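Local coordinates for Tol-Pal system protein TolA (PDB 1LR0) that probably helps maintain outer membrane integrity and takes part in its invagination during cell division within the Tol-Pal system, this chain being TolA's periplasmic C-terminal domain, at residues N36-Q41 against V85-N90. Numbering follows the deposited sequence.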
loop_
_atom_site.group_PDB
_atom_site.type_symbol
_atom_site.label_atom_id
_atom_site.label_comp_id
_atom_site.label_asym_id
_atom_site.label_seq_id
_atom_site.Cartn_x
_atom_site.Cartn_y
_atom_site.Cartn_z
ATOM N N ASN A 36 8.099 0.768 -1.975
ATOM C CA ASN A 36 9.355 0.757 -2.711
ATOM C C ASN A 36 9.165 1.229 -4.154
ATOM O O ASN A 36 9.972 1.978 -4.690
ATOM C CB ASN A 36 10.003 -0.608 -2.680
ATOM C CG ASN A 36 10.762 -0.896 -1.286
ATOM O OD1 ASN A 36 11.936 -1.142 -1.299
ATOM N ND2 ASN A 36 10.090 -0.743 -0.160
ATOM N N LEU A 37 8.072 0.793 -4.769
ATOM C CA LEU A 37 7.853 1.145 -6.209
ATOM C C LEU A 37 7.589 2.622 -6.386
ATOM O O LEU A 37 8.125 3.271 -7.313
ATOM C CB LEU A 37 6.718 0.296 -6.798
ATOM C CG LEU A 37 7.001 -1.214 -6.850
ATOM C CD1 LEU A 37 5.705 -1.946 -7.394
ATOM C CD2 LEU A 37 8.139 -1.417 -7.741
ATOM N N VAL A 38 6.817 3.197 -5.454
ATOM C CA VAL A 38 6.534 4.634 -5.438
ATOM C C VAL A 38 7.828 5.379 -5.142
ATOM O O VAL A 38 8.125 6.359 -5.759
ATOM C CB VAL A 38 5.476 4.981 -4.441
ATOM C CG1 VAL A 38 5.284 6.470 -4.300
ATOM C CG2 VAL A 38 4.148 4.281 -4.757
ATOM N N SER A 39 8.653 4.860 -4.271
ATOM C CA SER A 39 9.890 5.553 -3.964
ATOM C C SER A 39 10.772 5.629 -5.211
ATOM O O SER A 39 11.443 6.616 -5.482
ATOM C CB SER A 39 10.661 4.779 -2.859
ATOM O OG SER A 39 9.960 4.787 -1.612
ATOM N N GLN A 40 10.808 4.562 -5.982
ATOM C CA GLN A 40 11.623 4.552 -7.162
ATOM C C GLN A 40 11.169 5.522 -8.179
ATOM O O GLN A 40 11.991 6.137 -8.876
ATOM C CB GLN A 40 11.480 3.201 -7.840
ATOM C CG GLN A 40 12.424 2.198 -7.357
ATOM C CD GLN A 40 11.907 0.787 -7.625
ATOM O OE1 GLN A 40 12.133 -0.071 -6.780
ATOM N NE2 GLN A 40 11.253 0.553 -8.790
ATOM N N GLN A 41 9.882 5.724 -8.244
ATOM C CA GLN A 41 9.407 6.733 -9.145
ATOM C C GLN A 41 9.474 8.220 -8.700
ATOM O O GLN A 41 9.387 9.168 -9.494
ATOM C CB GLN A 41 7.974 6.546 -9.481
ATOM C CG GLN A 41 7.734 5.210 -10.222
ATOM C CD GLN A 41 8.268 5.230 -11.711
ATOM O OE1 GLN A 41 8.373 6.275 -12.327
ATOM N NE2 GLN A 41 8.588 4.100 -12.226
ATOM N N VAL A 85 1.448 11.730 -5.392
ATOM C CA VAL A 85 0.404 11.312 -6.310
ATOM C C VAL A 85 1.022 10.975 -7.682
ATOM O O VAL A 85 0.744 9.926 -8.232
ATOM C CB VAL A 85 -0.660 12.424 -6.417
ATOM C CG1 VAL A 85 -1.607 12.255 -7.624
ATOM C CG2 VAL A 85 -1.423 12.512 -5.155
ATOM N N ALA A 86 1.928 11.808 -8.173
ATOM C CA ALA A 86 2.542 11.543 -9.493
ATOM C C ALA A 86 3.367 10.298 -9.465
ATOM O O ALA A 86 3.387 9.492 -10.406
ATOM C CB ALA A 86 3.378 12.766 -9.979
ATOM N N ALA A 87 4.063 10.079 -8.350
ATOM C CA ALA A 87 4.893 8.912 -8.221
ATOM C C ALA A 87 4.023 7.640 -8.226
ATOM O O ALA A 87 4.408 6.630 -8.866
ATOM C CB ALA A 87 5.810 8.938 -6.909
ATOM N N VAL A 88 2.892 7.677 -7.524
ATOM C CA VAL A 88 2.032 6.539 -7.524
ATOM C C VAL A 88 1.623 6.219 -8.989
ATOM O O VAL A 88 1.623 5.076 -9.380
ATOM C CB VAL A 88 0.750 6.707 -6.662
ATOM C CG1 VAL A 88 -0.247 5.526 -6.825
ATOM C CG2 VAL A 88 1.227 6.747 -5.124
ATOM N N ARG A 89 1.034 7.221 -9.624
ATOM C CA ARG A 89 0.544 7.002 -11.049
ATOM C C ARG A 89 1.680 6.464 -11.952
ATOM O O ARG A 89 1.505 5.583 -12.825
ATOM C CB ARG A 89 -0.086 8.257 -11.618
ATOM C CG ARG A 89 -1.187 8.866 -10.851
ATOM C CD ARG A 89 -2.302 7.894 -10.713
ATOM N NE ARG A 89 -2.834 7.484 -12.033
ATOM C CZ ARG A 89 -3.829 8.077 -12.659
ATOM N NH1 ARG A 89 -4.516 9.098 -12.138
ATOM N NH2 ARG A 89 -4.152 7.586 -13.821
ATOM N N ASN A 90 2.895 6.946 -11.756
ATOM C CA ASN A 90 3.971 6.539 -12.532
ATOM C C ASN A 90 4.409 5.084 -12.324
ATOM O O ASN A 90 5.133 4.518 -13.151
ATOM C CB ASN A 90 5.086 7.525 -12.306
ATOM C CG ASN A 90 4.908 8.796 -13.064
ATOM O OD1 ASN A 90 4.294 8.816 -14.114
ATOM N ND2 ASN A 90 5.480 9.873 -12.539
HETATM O O HOH W 1 7.076 10.717 -10.337
#
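Val-38 and Gln-41, one turn apart on helix 36-41, face Ala-87, Val-88 and Asn-90 of helix 85-90; the segment axes approach to 8.0 Å, with 110° between their N-to-C directions. The closest CA pair is Gln-41 and Ala-87, 5.1 Å apart, an approach that the small methyl of alanine permits. That methyl, CB of Ala-87, points at the long helix and meets CG1 of Val-38 at 3.6 Å, CG1 being anti to its backbone N (chi1 173°). CG2 of Val-38, beside that N, touches CG2 of Val-88 at 3.8 Å. A branched residue suits Val-38's buried spot because both methyls find apolar partners; Val-88 contributes one branch. In the TolA/TonB C-terminal fold, the contact joins the end of the long helix 4-41 to helix 78-91, and Val-88 also reaches Ala-69 on sheet strand 66-73; Leu-121 covers Val-38 from helix 118-123. At the more polar margin, where amides suit, a bend at chi2 puts CD of Gln-41 3.5 Å from O of Asn-90, in van der Waals contact. Their amide planes are 54° apart. A water also bridges them, donating to O of Gln-41 (2.9 Å), the last residue of helix 4-41, and accepting from ND2 of Asn-90 (2.8 Å).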